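Putative dehydrogenase (Amycolatopsis orientalis, PDB 5A9T) is an imine reductase, an NADPH-dependent oxidoreductase that reduces imines to amines stereoselectively. Local coordinates at residues Val67-Asp71 with Asn93-Gly97. Numbering follows the deposited sequence.
Sequences VCLAD and NLNSG
Start where two neighbouring parallel strands, 64-67 and 90-93, run out at their C-terminal ends: V67 and N93 form the last parallel bridge, CA to CA 4.8 Å, with both side chains on the sheet face covered by L75 of helix 75-78. Beyond V67 the chain stays extended through A70 (L69 -85/165, A70 -57/151), then turns helical at D71 (-54/-38). N93, chi1 t, carries its carboxamide forward along the chain, so that OD1 accepts from N95 N at 3.0 Å, an Asx turn. The same OD1 takes a hydrogen bond from a water at 2.9 Å, and that water accepts from L69 N at 2.9 Å, bridging the gap where the loops part. L94 N completes the V67-N93 bridge, donating to V67 O at 2.8 Å and nearly straight (172°); its side chain, chi1 m, packs against L20 of helix 15-26. N95, chi1 t, points its CB toward the other loop, and its ND2 donates twice, to L69 O at 2.7 Å and to D71 OD1, brought there by chi1 m, at 3.0 Å. S96 and G97 then swing clear toward helix 99-111. A70 and N95 bind NADP(+) in this protein, although none is bound here, and C68 lies beside M16 and G17 of that site: the cofactor-binding edge of a Rossmann fold.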
loop_
_atom_site.group_PDB
_atom_site.type_symbol
_atom_site.label_atom_id
_atom_site.label_comp_id
_atom_site.label_asym_id
_atom_site.label_seq_id
_atom_site.Cartn_x
_atom_site.Cartn_y
_atom_site.Cartn_z
ATOM N N VAL A 67 -14.664 -27.832 -4.718
ATOM C CA VAL A 67 -14.519 -28.292 -3.346
ATOM C C VAL A 67 -14.142 -27.068 -2.481
ATOM O O VAL A 67 -13.155 -26.376 -2.801
ATOM C CB VAL A 67 -13.541 -29.423 -3.255
ATOM C CG1 VAL A 67 -13.423 -29.880 -1.802
ATOM C CG2 VAL A 67 -13.950 -30.596 -4.102
ATOM N N CYS A 68 -14.858 -26.858 -1.364
ATOM C CA CYS A 68 -14.566 -25.759 -0.434
ATOM C C CYS A 68 -14.897 -26.254 0.977
ATOM O O CYS A 68 -15.952 -25.931 1.565
ATOM C CB CYS A 68 -15.334 -24.545 -0.872
ATOM S SG CYS A 68 -14.774 -23.037 -0.023
ATOM N N LEU A 69 -13.975 -27.078 1.489
ATOM C CA LEU A 69 -14.206 -27.778 2.798
ATOM C C LEU A 69 -13.798 -26.852 3.904
ATOM O O LEU A 69 -13.071 -25.913 3.712
ATOM C CB LEU A 69 -13.417 -29.061 2.852
ATOM C CG LEU A 69 -13.764 -30.128 1.794
ATOM C CD1 LEU A 69 -12.682 -31.190 1.876
ATOM C CD2 LEU A 69 -15.088 -30.741 1.911
ATOM N N ALA A 70 -14.234 -27.191 5.142
ATOM C CA ALA A 70 -13.703 -26.522 6.313
ATOM C C ALA A 70 -12.184 -26.643 6.425
ATOM O O ALA A 70 -11.590 -27.672 5.982
ATOM C CB ALA A 70 -14.429 -27.146 7.580
ATOM N N ASP A 71 -11.472 -25.682 7.031
ATOM C CA ASP A 71 -9.979 -25.784 7.173
ATOM C C ASP A 71 -9.473 -27.080 7.827
ATOM O O ASP A 71 -8.474 -27.671 7.480
ATOM C CB ASP A 71 -9.327 -24.601 7.970
ATOM C CG ASP A 71 -9.653 -23.222 7.389
ATOM O OD1 ASP A 71 -10.081 -23.128 6.195
ATOM O OD2 ASP A 71 -9.453 -22.210 8.106
ATOM N N ASN A 93 -10.188 -27.170 -6.233
ATOM C CA ASN A 93 -10.092 -27.009 -4.823
ATOM C C ASN A 93 -9.865 -25.563 -4.453
ATOM O O ASN A 93 -8.792 -25.056 -4.742
ATOM C CB ASN A 93 -8.933 -27.838 -4.316
ATOM C CG ASN A 93 -8.891 -27.901 -2.783
ATOM O OD1 ASN A 93 -9.664 -27.269 -2.078
ATOM N ND2 ASN A 93 -7.905 -28.718 -2.239
ATOM N N LEU A 94 -10.839 -25.008 -3.739
ATOM C CA LEU A 94 -10.798 -23.556 -3.385
ATOM C C LEU A 94 -10.446 -23.369 -1.943
ATOM O O LEU A 94 -10.543 -22.212 -1.448
ATOM C CB LEU A 94 -12.050 -22.900 -3.809
ATOM C CG LEU A 94 -12.366 -22.935 -5.277
ATOM C CD1 LEU A 94 -13.692 -22.290 -5.624
ATOM C CD2 LEU A 94 -11.265 -22.295 -6.137
ATOM N N ASN A 95 -9.917 -24.352 -1.251
ATOM C CA ASN A 95 -9.528 -24.094 0.182
ATOM C C ASN A 95 -8.346 -24.846 0.645
ATOM O O ASN A 95 -8.379 -25.447 1.768
ATOM C CB ASN A 95 -10.723 -24.174 1.125
ATOM C CG ASN A 95 -10.460 -23.594 2.543
ATOM O OD1 ASN A 95 -9.713 -22.675 2.674
ATOM N ND2 ASN A 95 -11.024 -24.227 3.591
ATOM N N SER A 96 -7.279 -24.871 -0.146
ATOM C CA SER A 96 -6.066 -25.478 0.374
ATOM C C SER A 96 -5.458 -24.529 1.450
ATOM O O SER A 96 -5.447 -23.304 1.356
ATOM C CB SER A 96 -5.001 -25.751 -0.621
ATOM O OG SER A 96 -5.309 -26.746 -1.553
ATOM N N GLY A 97 -4.886 -25.137 2.422
ATOM C CA GLY A 97 -4.284 -24.280 3.538
ATOM C C GLY A 97 -2.941 -23.693 3.153
ATOM O O GLY A 97 -2.639 -22.445 3.472
HETATM O O HOH W 1 -11.385 -27.539 0.236
#